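Long-range contact in subtilase cytotoxin subunit A (Escherichia coli, PDB 2IY9), which is the protease subunit of an AB5 toxin and cleaves the host endoplasmic reticulum chaperone BiP, bringing on ER stress and eventual cell death: residues S125-V137 with V161-R175. Numbering follows the deposited sequence.
Sequences SWIRAIESIMSNV and VWTELLSRMGRNNDR
I127 lies over one face of the W162 indole: its CG1 sits 3.6 Å from the centroid of the six-membered ring, almost straight above it, a CH-pi contact. With CG1 anti to the carbonyl carbon (chi1 -65°) and the chain extended beyond it, CD1 reaches over the five-membered ring and on to V161 CG1, while CG2 turns to L165 CD1. I130 meets the same indole differently, with CD1 at the ring edge, 3.5 Å from W162 CZ3.

L165 is the knob, set in a hole formed by I127, I130, E131 and M134; its CD2 packs 3.6 Å from I130 CG2. M134 runs past it and bends at the thioether (chi3 78°), bringing CE to 3.7 Å from M169 CB.

No direct hydrogen bond joins the segments, and water does that work. One donates to E131 OE2 (2.6 Å) and accepts from R168 NH2; a second accepts from R175 NH2 (2.8 Å), close to the carbonyls of I133 and N136. The extended R175 lays one guanidinium face on I133 CG2.

Helices 125-134 and 161-172 come within 10.9 Å, axis to axis, at 23°. I130 also touches strands 147-149 and 176-180, and L166 and M169 rest on I177, so both helices cover the same parallel sheet of the subtilisin-like fold.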
ATOM      1  N   SER A 125       1.525  11.393  13.921  1.00 29.40           N
ATOM      2  CA  SER A 125       0.601  10.287  14.158  1.00 28.31           C
ATOM      3  C   SER A 125       0.965   9.078  13.294  1.00 27.72           C
ATOM      4  O   SER A 125       0.935   7.938  13.772  1.00 26.58           O
ATOM      5  CB  SER A 125      -0.843  10.728  13.903  1.00 28.30           C
ATOM      6  OG  SER A 125      -0.985  11.258  12.602  1.00 26.75           O
ATOM      7  N   TRP A 126       1.318   9.354  12.036  1.00 27.37           N
ATOM      8  CA  TRP A 126       1.863   8.364  11.104  1.00 27.44           C
ATOM      9  C   TRP A 126       2.994   7.567  11.748  1.00 27.12           C
ATOM     10  O   TRP A 126       3.008   6.331  11.681  1.00 26.98           O
ATOM     11  CB  TRP A 126       2.389   9.041   9.830  1.00 27.99           C
ATOM     12  CG  TRP A 126       1.382   9.872   9.107  1.00 28.41           C
ATOM     13  CD1 TRP A 126       1.171  11.216   9.253  1.00 29.35           C
ATOM     14  CD2 TRP A 126       0.448   9.425   8.118  1.00 29.14           C
ATOM     15  NE1 TRP A 126       0.162  11.630   8.418  1.00 30.11           N
ATOM     16  CE2 TRP A 126      -0.304  10.553   7.712  1.00 29.56           C
ATOM     17  CE3 TRP A 126       0.166   8.180   7.540  1.00 29.23           C
ATOM     18  CZ2 TRP A 126      -1.324  10.473   6.755  1.00 29.39           C
ATOM     19  CZ3 TRP A 126      -0.845   8.104   6.579  1.00 29.90           C
ATOM     20  CH2 TRP A 126      -1.580   9.243   6.204  1.00 29.22           C
ATOM     21  N   ILE A 127       3.933   8.277  12.372  1.00 26.42           N
ATOM     22  CA  ILE A 127       5.073   7.643  13.045  1.00 25.96           C
ATOM     23  C   ILE A 127       4.667   6.881  14.306  1.00 25.80           C
ATOM     24  O   ILE A 127       5.125   5.755  14.517  1.00 25.02           O
ATOM     25  CB  ILE A 127       6.224   8.657  13.307  1.00 25.92           C
ATOM     26  CG1 ILE A 127       6.782   9.130  11.954  1.00 26.87           C
ATOM     27  CG2 ILE A 127       7.320   8.039  14.186  1.00 25.60           C
ATOM     28  CD1 ILE A 127       7.555  10.436  11.985  1.00 28.35           C
ATOM     29  N   ARG A 128       3.803   7.473  15.132  1.00 25.63           N
ATOM     30  CA  ARG A 128       3.300   6.785  16.325  1.00 26.03           C
ATOM     31  C   ARG A 128       2.603   5.468  15.971  1.00 25.46           C
ATOM     32  O   ARG A 128       2.762   4.463  16.671  1.00 24.61           O
ATOM     33  CB  ARG A 128       2.356   7.678  17.134  1.00 26.84           C
ATOM     34  CG  ARG A 128       2.968   8.992  17.619  1.00 29.83           C
ATOM     35  CD  ARG A 128       4.232   8.806  18.455  1.00 34.44           C
ATOM     36  NE  ARG A 128       4.956  10.078  18.511  1.00 40.44           N
ATOM     37  CZ  ARG A 128       6.082  10.355  17.860  1.00 41.94           C
ATOM     38  NH1 ARG A 128       6.686   9.440  17.110  1.00 42.76           N
ATOM     39  NH2 ARG A 128       6.624  11.556  17.985  1.00 45.08           N
ATOM     40  N   ALA A 129       1.840   5.488  14.881  1.00 25.42           N
ATOM     41  CA  ALA A 129       1.144   4.299  14.383  1.00 25.13           C
ATOM     42  C   ALA A 129       2.121   3.176  14.099  1.00 25.16           C
ATOM     43  O   ALA A 129       1.879   2.033  14.494  1.00 25.21           O
ATOM     44  CB  ALA A 129       0.343   4.636  13.134  1.00 25.33           C
ATOM     45  N   ILE A 130       3.231   3.518  13.435  1.00 24.54           N
ATOM     46  CA  ILE A 130       4.239   2.541  13.040  1.00 24.43           C
ATOM     47  C   ILE A 130       5.054   2.061  14.247  1.00 24.67           C
ATOM     48  O   ILE A 130       5.279   0.864  14.405  1.00 23.75           O
ATOM     49  CB  ILE A 130       5.171   3.081  11.924  1.00 24.46           C
ATOM     50  CG1 ILE A 130       4.393   3.293  10.618  1.00 23.84           C
ATOM     51  CG2 ILE A 130       6.310   2.091  11.656  1.00 25.09           C
ATOM     52  CD1 ILE A 130       5.141   4.171   9.592  1.00 24.60           C
ATOM     53  N   GLU A 131       5.476   2.995  15.102  1.00 25.21           N
ATOM     54  CA  GLU A 131       6.162   2.641  16.357  1.00 26.21           C
ATOM     55  C   GLU A 131       5.353   1.638  17.174  1.00 25.78           C
ATOM     56  O   GLU A 131       5.919   0.774  17.844  1.00 25.97           O
ATOM     57  CB  GLU A 131       6.420   3.877  17.227  1.00 25.84           C
ATOM     58  CG  GLU A 131       7.484   4.834  16.713  1.00 27.50           C
ATOM     59  CD  GLU A 131       7.502   6.154  17.490  1.00 28.82           C
ATOM     60  OE1 GLU A 131       6.578   6.402  18.298  1.00 31.98           O
ATOM     61  OE2 GLU A 131       8.437   6.949  17.289  1.00 34.16           O
ATOM     62  N   SER A 132       4.031   1.781  17.139  1.00 25.57           N
ATOM     63  CA  SER A 132       3.129   0.891  17.878  1.00 25.91           C
ATOM     64  C   SER A 132       3.192  -0.545  17.349  1.00 26.18           C
ATOM     65  O   SER A 132       3.240  -1.509  18.131  1.00 26.64           O
ATOM     66  CB  SER A 132       1.696   1.442  17.867  1.00 25.45           C
ATOM     67  OG  SER A 132       0.791   0.504  18.422  1.00 26.02           O
ATOM     68  N   ILE A 133       3.235  -0.694  16.026  1.00 26.10           N
ATOM     69  CA  ILE A 133       3.476  -2.010  15.425  1.00 25.76           C
ATOM     70  C   ILE A 133       4.836  -2.561  15.850  1.00 26.41           C
ATOM     71  O   ILE A 133       4.956  -3.719  16.284  1.00 26.36           O
ATOM     72  CB  ILE A 133       3.439  -1.967  13.883  1.00 25.32           C
ATOM     73  CG1 ILE A 133       2.092  -1.442  13.384  1.00 25.29           C
ATOM     74  CG2 ILE A 133       3.716  -3.378  13.308  1.00 24.71           C
ATOM     75  CD1 ILE A 133       2.062  -1.074  11.892  1.00 25.38           C
ATOM     76  N   MET A 134       5.856  -1.723  15.711  1.00 27.30           N
ATOM     77  CA  MET A 134       7.234  -2.158  15.881  1.00 28.34           C
ATOM     78  C   MET A 134       7.560  -2.667  17.277  1.00 28.81           C
ATOM     79  O   MET A 134       8.379  -3.576  17.417  1.00 29.51           O
ATOM     80  CB  MET A 134       8.197  -1.046  15.473  1.00 28.21           C
ATOM     81  CG  MET A 134       8.168  -0.753  13.973  1.00 27.66           C
ATOM     82  SD  MET A 134       9.236   0.620  13.524  1.00 29.34           S
ATOM     83  CE  MET A 134      10.846  -0.160  13.541  1.00 28.39           C
ATOM     84  N   SER A 135       6.908  -2.102  18.291  1.00 29.44           N
ATOM     85  CA  SER A 135       7.155  -2.485  19.683  1.00 30.64           C
ATOM     86  C   SER A 135       6.233  -3.599  20.208  1.00 30.58           C
ATOM     87  O   SER A 135       6.344  -4.011  21.366  1.00 30.65           O
ATOM     88  CB  SER A 135       7.052  -1.261  20.593  1.00 30.73           C
ATOM     89  OG  SER A 135       5.711  -0.822  20.683  1.00 33.13           O
ATOM     90  N   ASN A 136       5.325  -4.072  19.358  1.00 30.45           N
ATOM     91  CA  ASN A 136       4.364  -5.105  19.746  1.00 30.41           C
ATOM     92  C   ASN A 136       4.913  -6.496  19.442  1.00 30.47           C
ATOM     93  O   ASN A 136       4.827  -6.951  18.307  1.00 30.65           O
ATOM     94  CB  ASN A 136       3.019  -4.858  19.024  1.00 30.27           C
ATOM     95  CG  ASN A 136       1.883  -5.765  19.524  1.00 31.08           C
ATOM     96  OD1 ASN A 136       2.106  -6.820  20.138  1.00 30.13           O
ATOM     97  ND2 ASN A 136       0.654  -5.347  19.257  1.00 31.34           N
ATOM     98  N   VAL A 137       5.486  -7.166  20.452  1.00 30.50           N
ATOM     99  CA  VAL A 137       6.039  -8.513  20.274  1.00 30.19           C
ATOM    100  C   VAL A 137       4.973  -9.602  20.264  1.00 30.36           C
ATOM    101  O   VAL A 137       5.284 -10.767  20.011  1.00 30.11           O
ATOM    102  CB  VAL A 137       7.133  -8.913  21.334  1.00 30.09           C
ATOM    103  CG1 VAL A 137       8.419  -8.140  21.123  1.00 30.63           C
ATOM    104  CG2 VAL A 137       6.616  -8.796  22.770  1.00 30.83           C
ATOM    105  N   VAL A 161      13.076  12.033  12.258  1.00 34.15           N
ATOM    106  CA  VAL A 161      12.269  11.016  12.960  1.00 32.87           C
ATOM    107  C   VAL A 161      11.874   9.886  12.000  1.00 32.06           C
ATOM    108  O   VAL A 161      11.982   8.715  12.352  1.00 31.80           O
ATOM    109  CB  VAL A 161      11.019  11.613  13.669  1.00 33.13           C
ATOM    110  CG1 VAL A 161      10.233  10.518  14.420  1.00 32.92           C
ATOM    111  CG2 VAL A 161      11.423  12.700  14.658  1.00 33.59           C
ATOM    112  N   TRP A 162      11.446  10.247  10.783  1.00 30.95           N
ATOM    113  CA  TRP A 162      11.135   9.268   9.741  1.00 29.72           C
ATOM    114  C   TRP A 162      12.358   8.427   9.346  1.00 29.47           C
ATOM    115  O   TRP A 162      12.284   7.204   9.250  1.00 28.35           O
ATOM    116  CB  TRP A 162      10.596   9.962   8.487  1.00 29.46           C
ATOM    117  CG  TRP A 162       9.097  10.146   8.405  1.00 28.82           C
ATOM    118  CD1 TRP A 162       8.427  11.330   8.276  1.00 28.39           C
ATOM    119  CD2 TRP A 162       8.095   9.119   8.404  1.00 27.39           C
ATOM    120  NE1 TRP A 162       7.074  11.104   8.202  1.00 28.66           N
ATOM    121  CE2 TRP A 162       6.841   9.759   8.280  1.00 28.25           C
ATOM    122  CE3 TRP A 162       8.133   7.725   8.501  1.00 27.22           C
ATOM    123  CZ2 TRP A 162       5.632   9.048   8.256  1.00 29.46           C
ATOM    124  CZ3 TRP A 162       6.932   7.021   8.480  1.00 28.21           C
ATOM    125  CH2 TRP A 162       5.703   7.682   8.357  1.00 28.32           C
ATOM    126  N   THR A 163      13.482   9.095   9.107  1.00 29.27           N
ATOM    127  CA  THR A 163      14.682   8.421   8.630  1.00 29.37           C
ATOM    128  C   THR A 163      15.253   7.454   9.679  1.00 28.99           C
ATOM    129  O   THR A 163      15.695   6.350   9.346  1.00 28.99           O
ATOM    130  CB  THR A 163      15.719   9.458   8.138  1.00 29.74           C
ATOM    131  OG1 THR A 163      15.249  10.031   6.909  1.00 30.71           O
ATOM    132  CG2 THR A 163      17.059   8.828   7.899  1.00 31.40           C
ATOM    133  N   GLU A 164      15.225   7.856  10.945  1.00 28.65           N
ATOM    134  CA  GLU A 164      15.644   6.957  12.025  1.00 28.54           C
ATOM    135  C   GLU A 164      14.757   5.699  12.058  1.00 27.89           C
ATOM    136  O   GLU A 164      15.259   4.568  12.103  1.00 27.88           O
ATOM    137  CB  GLU A 164      15.615   7.687  13.377  1.00 28.46           C
ATOM    138  CG  GLU A 164      16.344   6.949  14.516  1.00 30.53           C
ATOM    139  CD  GLU A 164      15.546   5.782  15.099  1.00 31.73           C
ATOM    140  OE1 GLU A 164      14.299   5.891  15.205  1.00 30.82           O
ATOM    141  OE2 GLU A 164      16.166   4.746  15.444  1.00 32.43           O
ATOM    142  N   LEU A 165      13.444   5.907  12.012  1.00 27.53           N
ATOM    143  CA  LEU A 165      12.473   4.805  12.116  1.00 26.96           C
ATOM    144  C   LEU A 165      12.593   3.833  10.946  1.00 25.89           C
ATOM    145  O   LEU A 165      12.590   2.618  11.137  1.00 25.52           O
ATOM    146  CB  LEU A 165      11.038   5.340  12.211  1.00 27.30           C
ATOM    147  CG  LEU A 165       9.978   4.244  12.384  1.00 28.66           C
ATOM    148  CD1 LEU A 165       8.877   4.654  13.321  1.00 30.01           C
ATOM    149  CD2 LEU A 165       9.418   3.808  11.027  1.00 30.88           C
ATOM    150  N   LEU A 166      12.685   4.370   9.737  1.00 25.47           N
ATOM    151  CA  LEU A 166      12.712   3.523   8.545  1.00 25.16           C
ATOM    152  C   LEU A 166      14.014   2.741   8.414  1.00 25.47           C
ATOM    153  O   LEU A 166      14.001   1.565   8.039  1.00 24.90           O
ATOM    154  CB  LEU A 166      12.410   4.346   7.287  1.00 25.21           C
ATOM    155  CG  LEU A 166      11.005   4.985   7.295  1.00 24.20           C
ATOM    156  CD1 LEU A 166      10.894   6.040   6.220  1.00 23.78           C
ATOM    157  CD2 LEU A 166       9.895   3.948   7.126  1.00 23.94           C
ATOM    158  N   SER A 167      15.143   3.378   8.726  1.00 25.75           N
ATOM    159  CA  SER A 167      16.425   2.656   8.666  1.00 26.05           C
ATOM    160  C   SER A 167      16.472   1.556   9.729  1.00 25.89           C
ATOM    161  O   SER A 167      16.984   0.473   9.465  1.00 25.04           O
ATOM    162  CB  SER A 167      17.629   3.596   8.779  1.00 26.27           C
ATOM    163  OG  SER A 167      17.620   4.275  10.023  1.00 27.89           O
ATOM    164  N   ARG A 168      15.897   1.823  10.903  1.00 25.65           N
ATOM    165  CA  ARG A 168      15.747   0.802  11.956  1.00 26.45           C
ATOM    166  C   ARG A 168      14.841  -0.357  11.520  1.00 25.66           C
ATOM    167  O   ARG A 168      15.210  -1.527  11.671  1.00 25.79           O
ATOM    168  CB  ARG A 168      15.219   1.430  13.258  1.00 26.04           C
ATOM    169  CG  ARG A 168      15.199   0.493  14.476  1.00 27.31           C
ATOM    170  CD  ARG A 168      15.174   1.287  15.795  1.00 28.93           C
ATOM    171  NE  ARG A 168      13.847   1.773  16.192  1.00 35.75           N
ATOM    172  CZ  ARG A 168      13.294   2.895  15.750  1.00 37.69           C
ATOM    173  NH1 ARG A 168      13.924   3.636  14.859  1.00 41.01           N
ATOM    174  NH2 ARG A 168      12.101   3.277  16.178  1.00 40.47           N
ATOM    175  N   MET A 169      13.665  -0.044  10.969  1.00 25.77           N
ATOM    176  CA  MET A 169      12.781  -1.096  10.447  1.00 25.46           C
ATOM    177  C   MET A 169      13.518  -1.901   9.378  1.00 24.65           C
ATOM    178  O   MET A 169      13.374  -3.113   9.305  1.00 24.20           O
ATOM    179  CB  MET A 169      11.475  -0.522   9.892  1.00 25.49           C
ATOM    180  CG  MET A 169      10.575  -1.559   9.174  1.00 26.49           C
ATOM    181  SD  MET A 169       9.047  -0.897   8.471  1.00 27.67           S
ATOM    182  CE  MET A 169       9.425   0.846   8.591  1.00 29.90           C
ATOM    183  N   GLY A 170      14.326  -1.218   8.567  1.00 24.54           N
ATOM    184  CA  GLY A 170      15.127  -1.878   7.533  1.00 24.31           C
ATOM    185  C   GLY A 170      16.082  -2.895   8.129  1.00 24.81           C
ATOM    186  O   GLY A 170      16.138  -4.047   7.689  1.00 24.40           O
ATOM    187  N   ARG A 171      16.817  -2.472   9.152  1.00 25.14           N
ATOM    188  CA  ARG A 171      17.725  -3.365   9.863  1.00 26.00           C
ATOM    189  C   ARG A 171      17.018  -4.589  10.451  1.00 25.49           C
ATOM    190  O   ARG A 171      17.543  -5.698  10.391  1.00 25.96           O
ATOM    191  CB  ARG A 171      18.492  -2.603  10.934  1.00 26.08           C
ATOM    192  CG  ARG A 171      19.638  -1.793  10.358  1.00 28.75           C
ATOM    193  CD  ARG A 171      20.505  -1.172  11.440  1.00 32.17           C
ATOM    194  NE  ARG A 171      19.764  -0.282  12.333  1.00 35.31           N
ATOM    195  CZ  ARG A 171      19.481   0.995  12.081  1.00 34.52           C
ATOM    196  NH1 ARG A 171      19.844   1.569  10.939  1.00 36.01           N
ATOM    197  NH2 ARG A 171      18.819   1.698  12.980  1.00 35.79           N
ATOM    198  N   ASN A 172      15.815  -4.383  10.976  1.00 25.60           N
ATOM    199  CA  ASN A 172      14.998  -5.461  11.547  1.00 25.56           C
ATOM    200  C   ASN A 172      14.603  -6.508  10.511  1.00 25.32           C
ATOM    201  O   ASN A 172      14.454  -7.685  10.832  1.00 24.25           O
ATOM    202  CB  ASN A 172      13.743  -4.880  12.214  1.00 25.89           C
ATOM    203  CG  ASN A 172      14.069  -3.959  13.385  1.00 27.40           C
ATOM    204  OD1 ASN A 172      15.197  -3.942  13.883  1.00 27.36           O
ATOM    205  ND2 ASN A 172      13.083  -3.178  13.816  1.00 28.19           N
ATOM    206  N   ASN A 173      14.416  -6.054   9.270  1.00 25.06           N
ATOM    207  CA  ASN A 173      14.177  -6.943   8.138  1.00 25.45           C
ATOM    208  C   ASN A 173      12.926  -7.825   8.294  1.00 25.34           C
ATOM    209  O   ASN A 173      12.886  -8.966   7.830  1.00 24.61           O
ATOM    210  CB  ASN A 173      15.431  -7.798   7.878  1.00 25.57           C
ATOM    211  CG  ASN A 173      15.496  -8.319   6.458  1.00 26.98           C
ATOM    212  OD1 ASN A 173      14.767  -7.851   5.577  1.00 27.25           O
ATOM    213  ND2 ASN A 173      16.365  -9.302   6.227  1.00 28.62           N
ATOM    214  N   ASP A 174      11.911  -7.292   8.967  1.00 25.79           N
ATOM    215  CA  ASP A 174      10.718  -8.076   9.283  1.00 26.29           C
ATOM    216  C   ASP A 174       9.449  -7.545   8.622  1.00 25.99           C
ATOM    217  O   ASP A 174       8.562  -8.324   8.260  1.00 26.93           O
ATOM    218  CB  ASP A 174      10.531  -8.225  10.800  1.00 26.82           C
ATOM    219  CG  ASP A 174      10.575  -6.891  11.547  1.00 29.22           C
ATOM    220  OD1 ASP A 174      10.840  -5.830  10.927  1.00 32.26           O
ATOM    221  OD2 ASP A 174      10.342  -6.915  12.775  1.00 31.62           O
ATOM    222  N   ARG A 175       9.363  -6.232   8.450  1.00 24.90           N
ATOM    223  CA  ARG A 175       8.120  -5.623   7.950  1.00 24.22           C
ATOM    224  C   ARG A 175       8.365  -4.731   6.741  1.00 23.67           C
ATOM    225  O   ARG A 175       9.480  -4.232   6.540  1.00 23.36           O
ATOM    226  CB  ARG A 175       7.424  -4.819   9.052  1.00 23.90           C
ATOM    227  CG  ARG A 175       7.192  -5.610  10.329  1.00 24.46           C
ATOM    228  CD  ARG A 175       6.406  -4.809  11.377  1.00 24.48           C
ATOM    229  NE  ARG A 175       6.430  -5.502  12.660  1.00 25.40           N
ATOM    230  CZ  ARG A 175       5.599  -6.484  13.002  1.00 27.03           C
ATOM    231  NH1 ARG A 175       4.649  -6.886  12.169  1.00 26.45           N
ATOM    232  NH2 ARG A 175       5.707  -7.051  14.196  1.00 28.84           N
TER
HETATM  233  O   HOH W   1      10.676   6.021  16.320  1.00 37.35           O
HETATM  234  O   HOH W   2       6.924  -6.084  16.497  1.00 29.69           O